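Local coordinates for protein 16S rRNA (guanine(1405)-N(7))-methyltransferase (PDB 6PI9) that probably methylates N7 of guanine 1405 in 16S ribosomal RNA, using S-adenosyl-L-methionine as methyl donor, and thereby confers resistance to various aminoglycosides, at residues 115-125 against 175-185; 233-244 against 252-260. All blocks are in the same frame, centred on the assembly; numbering follows the deposited sequence.

Interaction 1: 115-125 against 175-185; sequences ARVLDLACGLN and EEADAALLMKL. With SAH (S-adenosyl-L-homocysteine), chain B.
L118 and L181 are laced together backbone to backbone in the middle of a Rossmann-like methyltransferase sheet, where strand 117-120 runs parallel to strand 179-183. The ladder follows the parallel pattern: L118 N donates to A179 O, L181 N to L118 O at 2.9 Å, and L120 N to L181 O. At its start R116 O accepts from both D178 N and A179 N, while the D178 carboxylate turns back so that the anti lone pair of OD2 meets R116 N at 3.0 Å, almost straight at 173°.

Apolar packing occupies both faces. With its CG anti to the carbonyl carbon (chi1 -55°), L118 sets that branch point against A177 CB at a tight 3.4 Å; L120 CD2 lies beside the L182 side chain on the same face. On the other face L181 CG rests on V117 CG1, and its CD1 reaches the D119 carboxylate carbon.

Polar contacts gather at the C-terminal ends of the strands, the usual cofactor site of this fold. N125 ND2 holds D119 OD2 at 2.8 Å on the syn side but 30° out of the carboxylate plane, while M183 SD lies 3.8 Å from ND2, the side chains crossing at about a right angle. Beyond them lies S-adenosyl-L-homocysteine, also bound by D141 and D167; its amino nitrogen N bridges the two segments, donating to A121 O at 2.8 Å and to M183 O at 2.9 Å.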
loop_
_atom_site.group_PDB
_atom_site.type_symbol
_atom_site.label_atom_id
_atom_site.label_comp_id
_atom_site.label_asym_id
_atom_site.label_seq_id
_atom_site.Cartn_x
_atom_site.Cartn_y
_atom_site.Cartn_z
ATOM N N ALA A 115 25.351 11.549 16.005
ATOM C CA ALA A 115 24.865 10.345 16.653
ATOM C C ALA A 115 25.188 9.109 15.815
ATOM O O ALA A 115 25.265 9.176 14.590
ATOM C CB ALA A 115 23.365 10.420 16.852
ATOM N N ARG A 116 25.364 7.973 16.493
ATOM C CA ARG A 116 25.326 6.666 15.844
ATOM C C ARG A 116 23.875 6.242 15.802
ATOM O O ARG A 116 23.243 6.099 16.862
ATOM C CB ARG A 116 26.118 5.611 16.601
ATOM C CG ARG A 116 26.006 4.198 15.979
ATOM C CD ARG A 116 26.613 4.138 14.569
ATOM N NE ARG A 116 26.778 2.731 14.134
ATOM C CZ ARG A 116 27.125 2.356 12.909
ATOM N NH1 ARG A 116 27.349 3.268 11.967
ATOM N NH2 ARG A 116 27.239 1.052 12.614
ATOM N N VAL A 117 23.342 6.044 14.597
ATOM C CA VAL A 117 21.890 5.884 14.413
ATOM C C VAL A 117 21.629 4.546 13.733
ATOM O O VAL A 117 22.185 4.282 12.667
ATOM C CB VAL A 117 21.299 7.020 13.554
ATOM C CG1 VAL A 117 19.838 6.812 13.309
ATOM C CG2 VAL A 117 21.494 8.395 14.233
ATOM N N LEU A 118 20.761 3.721 14.311
ATOM C CA LEU A 118 20.279 2.520 13.628
ATOM C C LEU A 118 18.991 2.885 12.896
ATOM O O LEU A 118 18.119 3.479 13.495
ATOM C CB LEU A 118 19.944 1.434 14.642
ATOM C CG LEU A 118 21.020 1.018 15.623
ATOM C CD1 LEU A 118 20.489 -0.191 16.388
ATOM C CD2 LEU A 118 22.306 0.721 14.896
ATOM N N ASP A 119 18.854 2.521 11.623
ATOM C CA ASP A 119 17.617 2.838 10.879
ATOM C C ASP A 119 16.985 1.489 10.547
ATOM O O ASP A 119 17.466 0.793 9.657
ATOM C CB ASP A 119 17.954 3.646 9.629
ATOM C CG ASP A 119 16.756 4.240 8.956
ATOM O OD1 ASP A 119 15.595 3.813 9.240
ATOM O OD2 ASP A 119 17.002 5.166 8.123
ATOM N N LEU A 120 15.917 1.100 11.277
ATOM C CA LEU A 120 15.419 -0.278 11.222
ATOM C C LEU A 120 14.345 -0.334 10.156
ATOM O O LEU A 120 13.450 0.515 10.151
ATOM C CB LEU A 120 14.799 -0.720 12.547
ATOM C CG LEU A 120 15.667 -1.347 13.623
ATOM C CD1 LEU A 120 16.629 -0.321 14.071
ATOM C CD2 LEU A 120 14.792 -1.753 14.798
ATOM N N ALA A 121 14.467 -1.294 9.244
ATOM C CA ALA A 121 13.610 -1.354 8.076
ATOM C C ALA A 121 13.739 -0.042 7.320
ATOM O O ALA A 121 12.782 0.687 7.101
ATOM C CB ALA A 121 12.153 -1.628 8.473
ATOM N N CYS A 122 14.979 0.236 6.899
ATOM C CA CYS A 122 15.415 1.577 6.542
ATOM C C CYS A 122 14.919 2.032 5.188
ATOM O O CYS A 122 14.864 3.241 4.957
ATOM C CB CYS A 122 16.956 1.662 6.557
ATOM S SG CYS A 122 17.780 0.570 5.349
ATOM N N GLY A 123 14.538 1.100 4.310
ATOM C CA GLY A 123 14.186 1.495 2.952
ATOM C C GLY A 123 15.296 2.316 2.344
ATOM O O GLY A 123 16.464 1.963 2.444
ATOM N N LEU A 124 14.951 3.473 1.765
ATOM C CA LEU A 124 15.977 4.408 1.303
ATOM C C LEU A 124 16.206 5.575 2.266
ATOM O O LEU A 124 16.907 6.524 1.924
ATOM C CB LEU A 124 15.625 4.955 -0.072
ATOM C CG LEU A 124 15.536 3.915 -1.186
ATOM C CD1 LEU A 124 15.123 4.623 -2.483
ATOM C CD2 LEU A 124 16.865 3.122 -1.400
ATOM N N ASN A 125 15.633 5.527 3.466
ATOM C CA ASN A 125 15.734 6.678 4.359
ATOM C C ASN A 125 17.173 7.075 4.703
ATOM O O ASN A 125 17.403 8.276 4.936
ATOM C CB ASN A 125 14.932 6.400 5.633
ATOM C CG ASN A 125 14.878 7.621 6.538
ATOM O OD1 ASN A 125 14.315 8.666 6.154
ATOM N ND2 ASN A 125 15.487 7.513 7.714
ATOM N N GLU A 175 23.207 -4.232 17.779
ATOM C CA GLU A 175 24.158 -3.136 17.719
ATOM C C GLU A 175 23.900 -2.141 18.845
ATOM O O GLU A 175 22.764 -1.992 19.325
ATOM C CB GLU A 175 24.078 -2.429 16.365
ATOM C CG GLU A 175 24.581 -3.315 15.218
ATOM C CD GLU A 175 23.474 -4.135 14.562
ATOM O OE1 GLU A 175 23.725 -4.684 13.465
ATOM O OE2 GLU A 175 22.354 -4.214 15.133
ATOM N N GLU A 176 24.978 -1.481 19.278
ATOM C CA GLU A 176 24.919 -0.321 20.158
ATOM C C GLU A 176 24.710 0.936 19.340
ATOM O O GLU A 176 25.401 1.149 18.342
ATOM C CB GLU A 176 26.229 -0.145 20.911
ATOM C CG GLU A 176 26.582 -1.279 21.752
ATOM C CD GLU A 176 26.980 -0.877 23.151
ATOM O OE1 GLU A 176 26.486 -1.542 24.079
ATOM O OE2 GLU A 176 27.821 0.048 23.326
ATOM N N ALA A 177 23.834 1.816 19.809
ATOM C CA ALA A 177 23.688 3.078 19.105
ATOM C C ALA A 177 23.171 4.157 20.047
ATOM O O ALA A 177 22.715 3.887 21.159
ATOM C CB ALA A 177 22.776 2.926 17.896
ATOM N N ASP A 178 23.292 5.400 19.594
ATOM C CA ASP A 178 22.736 6.522 20.337
ATOM C C ASP A 178 21.237 6.623 20.137
ATOM O O ASP A 178 20.505 7.045 21.047
ATOM C CB ASP A 178 23.443 7.791 19.898
ATOM C CG ASP A 178 24.914 7.770 20.296
ATOM O OD1 ASP A 178 25.147 7.565 21.506
ATOM O OD2 ASP A 178 25.814 7.869 19.430
ATOM N N ALA A 179 20.756 6.234 18.966
ATOM C CA ALA A 179 19.332 6.348 18.685
ATOM C C ALA A 179 18.967 5.284 17.685
ATOM O O ALA A 179 19.816 4.888 16.885
ATOM C CB ALA A 179 18.997 7.745 18.123
ATOM N N ALA A 180 17.692 4.815 17.711
ATOM C CA ALA A 180 17.188 3.938 16.673
ATOM C C ALA A 180 15.887 4.493 16.124
ATOM O O ALA A 180 15.088 5.076 16.865
ATOM C CB ALA A 180 16.906 2.512 17.147
ATOM N N LEU A 181 15.734 4.349 14.812
ATOM C CA LEU A 181 14.584 4.850 14.083
ATOM C C LEU A 181 13.755 3.637 13.736
ATOM O O LEU A 181 14.303 2.643 13.255
ATOM C CB LEU A 181 15.008 5.574 12.802
ATOM C CG LEU A 181 16.160 6.577 12.958
ATOM C CD1 LEU A 181 16.496 7.227 11.610
ATOM C CD2 LEU A 181 15.789 7.698 13.982
ATOM N N LEU A 182 12.453 3.693 14.063
ATOM C CA LEU A 182 11.474 2.662 13.714
ATOM C C LEU A 182 10.362 3.397 12.996
ATOM O O LEU A 182 9.293 3.684 13.590
ATOM C CB LEU A 182 10.946 1.951 14.964
ATOM C CG LEU A 182 12.039 1.111 15.672
ATOM C CD1 LEU A 182 12.808 2.023 16.635
ATOM C CD2 LEU A 182 11.371 -0.019 16.496
ATOM N N MET A 183 10.604 3.747 11.728
ATOM C CA MET A 183 9.725 4.681 11.032
ATOM C C MET A 183 8.795 3.883 10.113
ATOM O O MET A 183 9.276 3.099 9.271
ATOM C CB MET A 183 10.589 5.699 10.278
ATOM C CG MET A 183 11.362 6.606 11.254
ATOM S SD MET A 183 12.735 7.472 10.401
ATOM C CE MET A 183 11.848 8.328 9.094
ATOM N N LYS A 184 7.474 4.079 10.286
ATOM C CA LYS A 184 6.445 3.407 9.483
ATOM C C LYS A 184 6.662 1.908 9.467
ATOM O O LYS A 184 6.542 1.227 8.425
ATOM C CB LYS A 184 6.449 3.981 8.066
ATOM C CG LYS A 184 6.005 5.458 8.104
ATOM C CD LYS A 184 6.221 6.081 6.657
ATOM C CE LYS A 184 5.755 7.572 6.621
ATOM N NZ LYS A 184 6.214 8.163 5.280
ATOM N N LEU A 185 7.014 1.396 10.614
ATOM C CA LEU A 185 7.452 0.013 10.739
ATOM C C LEU A 185 6.587 -0.811 11.677
ATOM O O LEU A 185 6.269 -1.950 11.366
ATOM C CB LEU A 185 8.900 0.001 11.270
ATOM C CG LEU A 185 9.353 -1.374 11.784
ATOM C CD1 LEU A 185 9.379 -2.385 10.632
ATOM C CD2 LEU A 185 10.764 -1.220 12.361
HETATM N N SAH B . 11.576 3.214 7.589
HETATM C CA SAH B . 11.575 3.541 6.146
HETATM C CB SAH B . 10.790 2.506 5.361
HETATM C CG SAH B . 9.336 2.207 5.830
HETATM S SD SAH B . 8.447 1.152 4.594
HETATM C C SAH B . 10.976 4.939 5.902
HETATM O O SAH B . 10.186 5.374 6.765
HETATM O OXT SAH B . 11.225 5.594 4.870
HETATM C "C5'" SAH B . 8.530 -0.450 5.505
HETATM C "C4'" SAH B . 9.894 -1.185 5.342
HETATM O "O4'" SAH B . 9.948 -2.309 6.248
HETATM C "C3'" SAH B . 10.267 -1.724 3.931
HETATM O "O3'" SAH B . 11.536 -1.188 3.506
HETATM C "C2'" SAH B . 10.380 -3.239 4.101
HETATM O "O2'" SAH B . 11.458 -3.733 3.302
HETATM C "C1'" SAH B . 10.732 -3.323 5.594
HETATM N N9 SAH B . 10.321 -4.556 6.237
HETATM C C8 SAH B . 9.069 -5.114 6.236
HETATM N N7 SAH B . 9.096 -6.200 7.067
HETATM C C5 SAH B . 10.378 -6.346 7.529
HETATM C C6 SAH B . 11.003 -7.269 8.336
HETATM N N6 SAH B . 10.386 -8.334 8.806
HETATM N N1 SAH B . 12.328 -7.053 8.673
HETATM C C2 SAH B . 13.031 -6.021 8.150
HETATM N N3 SAH B . 12.440 -5.097 7.330
HETATM C C4 SAH B . 11.121 -5.295 7.048
HETATM O O HOH W 1 26.334 0.567 15.952
HETATM O O HOH W 2 13.093 3.129 10.454
#

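Interaction 2: 233-244 against 252-260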
loop_
_atom_site.group_PDB
_atom_site.type_symbol
_atom_site.label_atom_id
_atom_site.label_comp_id
_atom_site.label_asym_id
_atom_site.label_seq_id
_atom_site.Cartn_x
_atom_site.Cartn_y
_atom_site.Cartn_z
ATOM N N PHE A 233 -0.150 2.250 20.172
ATOM C CA PHE A 233 1.212 2.462 20.636
ATOM C C PHE A 233 1.243 2.713 22.144
ATOM O O PHE A 233 2.077 2.141 22.871
ATOM C CB PHE A 233 1.843 3.629 19.863
ATOM C CG PHE A 233 3.314 3.838 20.184
ATOM C CD1 PHE A 233 4.217 2.824 19.961
ATOM C CD2 PHE A 233 3.765 5.051 20.688
ATOM C CE1 PHE A 233 5.575 3.010 20.220
ATOM C CE2 PHE A 233 5.151 5.241 20.958
ATOM C CZ PHE A 233 6.029 4.201 20.702
ATOM N N GLU A 234 0.345 3.547 22.650
ATOM C CA GLU A 234 0.446 3.842 24.078
ATOM C C GLU A 234 0.151 2.597 24.896
ATOM O O GLU A 234 0.681 2.442 26.002
ATOM C CB GLU A 234 -0.488 4.982 24.458
ATOM C CG GLU A 234 -0.427 6.150 23.485
ATOM C CD GLU A 234 0.649 7.210 23.727
ATOM O OE1 GLU A 234 0.443 8.338 23.207
ATOM O OE2 GLU A 234 1.673 6.938 24.399
ATOM N N ARG A 235 -0.604 1.664 24.330
ATOM C CA ARG A 235 -0.951 0.460 25.056
ATOM C C ARG A 235 0.187 -0.558 25.014
ATOM O O ARG A 235 0.447 -1.246 26.004
ATOM C CB ARG A 235 -2.232 -0.133 24.472
ATOM C CG ARG A 235 -2.560 -1.483 25.018
ATOM C CD ARG A 235 -3.979 -1.893 24.696
ATOM N NE ARG A 235 -4.230 -2.054 23.266
ATOM C CZ ARG A 235 -3.886 -3.138 22.570
ATOM N NH1 ARG A 235 -3.233 -4.133 23.175
ATOM N NH2 ARG A 235 -4.175 -3.230 21.272
ATOM N N ILE A 236 0.910 -0.655 23.909
ATOM C CA ILE A 236 1.944 -1.704 23.842
ATOM C C ILE A 236 3.301 -1.187 24.292
ATOM O O ILE A 236 4.226 -1.989 24.495
ATOM C CB ILE A 236 2.069 -2.325 22.446
ATOM C CG1 ILE A 236 2.564 -1.303 21.419
ATOM C CG2 ILE A 236 0.706 -2.942 21.997
ATOM C CD1 ILE A 236 4.032 -1.420 21.010
ATOM N N LEU A 237 3.467 0.118 24.446
ATOM C CA LEU A 237 4.803 0.614 24.767
ATOM C C LEU A 237 5.313 -0.026 26.067
ATOM O O LEU A 237 4.665 0.110 27.105
ATOM C CB LEU A 237 4.789 2.138 24.922
ATOM C CG LEU A 237 6.160 2.761 25.224
ATOM C CD1 LEU A 237 7.041 2.605 23.992
ATOM C CD2 LEU A 237 5.984 4.231 25.578
ATOM N N PRO A 238 6.478 -0.678 26.067
ATOM C CA PRO A 238 7.024 -1.233 27.326
ATOM C C PRO A 238 7.180 -0.188 28.424
ATOM O O PRO A 238 7.512 0.970 28.165
ATOM C CB PRO A 238 8.388 -1.785 26.903
ATOM C CG PRO A 238 8.262 -2.055 25.430
ATOM C CD PRO A 238 7.340 -0.963 24.913
ATOM N N ASP A 239 6.981 -0.618 29.678
ATOM C CA ASP A 239 7.031 0.329 30.792
ATOM C C ASP A 239 8.419 0.922 31.001
ATOM O O ASP A 239 8.546 1.955 31.679
ATOM C CB ASP A 239 6.593 -0.322 32.117
ATOM C CG ASP A 239 5.153 -0.811 32.095
ATOM O OD1 ASP A 239 4.331 -0.295 31.293
ATOM O OD2 ASP A 239 4.840 -1.697 32.922
ATOM N N THR A 240 9.461 0.271 30.478
ATOM C CA THR A 240 10.810 0.804 30.578
ATOM C C THR A 240 11.036 1.999 29.662
ATOM O O THR A 240 12.100 2.611 29.741
ATOM C CB THR A 240 11.834 -0.282 30.252
ATOM O OG1 THR A 240 11.495 -0.890 28.998
ATOM C CG2 THR A 240 11.862 -1.335 31.334
ATOM N N LEU A 241 10.072 2.339 28.796
ATOM C CA LEU A 241 10.206 3.421 27.836
ATOM C C LEU A 241 9.191 4.508 28.157
ATOM O O LEU A 241 8.144 4.242 28.754
ATOM C CB LEU A 241 9.982 2.909 26.416
ATOM C CG LEU A 241 10.976 1.807 26.006
ATOM C CD1 LEU A 241 10.733 1.379 24.549
ATOM C CD2 LEU A 241 12.343 2.372 26.162
ATOM N N SER A 242 9.522 5.739 27.781
ATOM C CA SER A 242 8.614 6.857 28.002
ATOM C C SER A 242 8.604 7.743 26.778
ATOM O O SER A 242 9.660 8.015 26.203
ATOM C CB SER A 242 9.020 7.701 29.224
ATOM O OG SER A 242 8.351 7.272 30.393
ATOM N N VAL A 243 7.405 8.183 26.385
ATOM C CA VAL A 243 7.260 9.167 25.323
ATOM C C VAL A 243 7.746 10.518 25.830
ATOM O O VAL A 243 7.259 11.052 26.837
ATOM C CB VAL A 243 5.806 9.235 24.829
ATOM C CG1 VAL A 243 5.626 10.395 23.852
ATOM C CG2 VAL A 243 5.429 7.876 24.192
ATOM N N ARG A 244 8.754 11.052 25.155
ATOM C CA ARG A 244 9.205 12.410 25.465
ATOM C C ARG A 244 8.395 13.449 24.689
ATOM O O ARG A 244 8.106 14.521 25.222
ATOM C CB ARG A 244 10.710 12.534 25.176
ATOM C CG ARG A 244 11.164 13.927 24.778
ATOM C CD ARG A 244 11.518 14.855 25.967
ATOM N NE ARG A 244 12.762 14.425 26.609
ATOM C CZ ARG A 244 13.980 14.656 26.112
ATOM N NH1 ARG A 244 14.114 15.327 24.973
ATOM N NH2 ARG A 244 15.066 14.219 26.750
ATOM N N GLU A 252 2.884 11.891 8.791
ATOM C CA GLU A 252 3.631 10.935 9.606
ATOM C C GLU A 252 3.460 11.347 11.062
ATOM O O GLU A 252 3.836 12.458 11.423
ATOM C CB GLU A 252 5.129 10.932 9.196
ATOM C CG GLU A 252 5.952 9.870 9.927
ATOM C CD GLU A 252 7.319 9.677 9.291
ATOM O OE1 GLU A 252 7.788 10.601 8.614
ATOM O OE2 GLU A 252 7.908 8.593 9.429
ATOM N N LEU A 253 2.894 10.458 11.884
ATOM C CA LEU A 253 2.826 10.681 13.332
ATOM C C LEU A 253 4.139 10.231 13.958
ATOM O O LEU A 253 4.501 9.053 13.835
ATOM C CB LEU A 253 1.674 9.875 13.932
ATOM C CG LEU A 253 1.599 9.740 15.480
ATOM C CD1 LEU A 253 1.386 11.089 16.171
ATOM C CD2 LEU A 253 0.475 8.729 15.780
ATOM N N VAL A 254 4.827 11.145 14.653
ATOM C CA VAL A 254 6.201 10.916 15.121
ATOM C C VAL A 254 6.207 10.949 16.650
ATOM O O VAL A 254 5.672 11.869 17.240
ATOM C CB VAL A 254 7.177 11.992 14.592
ATOM C CG1 VAL A 254 8.649 11.677 15.086
ATOM C CG2 VAL A 254 7.111 12.113 13.063
ATOM N N TYR A 255 6.828 9.947 17.265
ATOM C CA TYR A 255 7.045 9.854 18.708
ATOM C C TYR A 255 8.540 9.873 19.000
ATOM O O TYR A 255 9.297 9.103 18.404
ATOM C CB TYR A 255 6.537 8.520 19.263
ATOM C CG TYR A 255 5.033 8.449 19.379
ATOM C CD1 TYR A 255 4.385 8.868 20.524
ATOM C CD2 TYR A 255 4.268 7.938 18.334
ATOM C CE1 TYR A 255 2.978 8.781 20.618
ATOM C CE2 TYR A 255 2.882 7.868 18.433
ATOM C CZ TYR A 255 2.264 8.276 19.545
ATOM O OH TYR A 255 0.877 8.179 19.628
ATOM N N LEU A 256 8.958 10.713 19.946
ATOM C CA LEU A 256 10.326 10.680 20.457
ATOM C C LEU A 256 10.278 9.957 21.798
ATOM O O LEU A 256 9.571 10.394 22.713
ATOM C CB LEU A 256 10.861 12.112 20.621
ATOM C CG LEU A 256 10.760 13.026 19.385
ATOM C CD1 LEU A 256 11.395 14.428 19.656
ATOM C CD2 LEU A 256 11.391 12.358 18.157
ATOM N N VAL A 257 11.029 8.885 21.924
ATOM C CA VAL A 257 10.856 7.923 22.998
ATOM C C VAL A 257 12.183 7.767 23.718
ATOM O O VAL A 257 13.222 7.587 23.076
ATOM C CB VAL A 257 10.387 6.575 22.437
ATOM C CG1 VAL A 257 10.289 5.531 23.530
ATOM C CG2 VAL A 257 9.070 6.776 21.687
ATOM N N GLU A 258 12.128 7.760 25.041
ATOM C CA GLU A 258 13.329 7.748 25.862
ATOM C C GLU A 258 13.310 6.553 26.796
ATOM O O GLU A 258 12.252 6.134 27.280
ATOM C CB GLU A 258 13.435 9.031 26.654
ATOM C CG GLU A 258 14.800 9.568 26.735
ATOM C CD GLU A 258 14.818 10.890 27.461
ATOM O OE1 GLU A 258 13.841 11.176 28.203
ATOM O OE2 GLU A 258 15.816 11.616 27.294
ATOM N N ARG A 259 14.468 5.958 26.997
ATOM C CA ARG A 259 14.542 4.804 27.871
ATOM C C ARG A 259 14.586 5.305 29.307
ATOM O O ARG A 259 15.457 6.096 29.661
ATOM C CB ARG A 259 15.755 3.940 27.530
ATOM C CG ARG A 259 15.576 2.483 27.941
ATOM C CD ARG A 259 16.449 1.523 27.127
ATOM N NE ARG A 259 15.967 1.284 25.761
ATOM C CZ ARG A 259 15.271 0.207 25.382
ATOM N NH1 ARG A 259 14.961 -0.748 26.254
ATOM N NH2 ARG A 259 14.903 0.063 24.129
ATOM N N THR A 260 13.616 4.878 30.105
ATOM C CA THR A 260 13.561 5.203 31.523
ATOM C C THR A 260 14.112 4.017 32.331
ATOM O O THR A 260 14.020 2.841 31.924
ATOM C CB THR A 260 12.130 5.533 31.973
ATOM O OG1 THR A 260 11.569 6.476 31.064
ATOM C CG2 THR A 260 12.139 6.138 33.365
ATOM O OXT THR A 260 14.682 4.217 33.404
#
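F233 and Y255 pass in opposite directions where helix 225-236 packs on the C-terminal beta hairpin. F233 CD2 sits 3.5 Å above the centre of the Y255 ring, yet the two planes are inclined at 49°, so the pair is oblique. F233 takes up this place with CG anti to its backbone nitrogen (chi1 -174°), and its CZ also approaches V257 CG2. V243 CG1 meets the edge of the Y255 ring at CD1, 3.9 Å away, and the E234 carboxylate stands nearly perpendicular to the ring, whose buried OH has no hydrogen-bonding partner in the model.

Farther along the hairpin, L241 CB packs against V257 CG1, while L241 CD2 lies over the R259 guanidinium in one of two modelled conformers, where R259 NH2 donates to L201 O, so this placement is less certain. On the opposite face of the sheet, R244 folds back through bends at chi2 and chi3 to place NH2 2.8 Å from E258 OE2, with guanidinium and carboxylate planes almost at right angles.

Between these faces the antiparallel backbones pair through S242 and E258, whose N-H groups and carbonyls bond reciprocally, E258 N to S242 O at 2.7 Å; R244 N to L256 O extends the ladder. E258 OE2 also forms a salt bridge with R208, so one carboxylate oxygen is shared by two arginines and probably eases the close approach of their guanidinium groups.

How the interactions relate
From the N terminus, strand 117-120 enters the sheet first; the chain then adds strands 137-141 and 162-165 on one side before returning as strand 179-183. Interaction 1 closes that long excursion, bringing the strand back alongside the first. Strand 208-214 then extends the sheet, and the end of helix 225-236 and the hairpin that follows form interaction 2, a much shorter closure at the opposite margin. The two loops follow in series, neither nested nor crossed. Strand 208-214 stands between 179-183 and 252-259, so one contact ties the cofactor-binding middle and the other the C-terminal edge of a single sheet; K184 and M183 pack directly against E252.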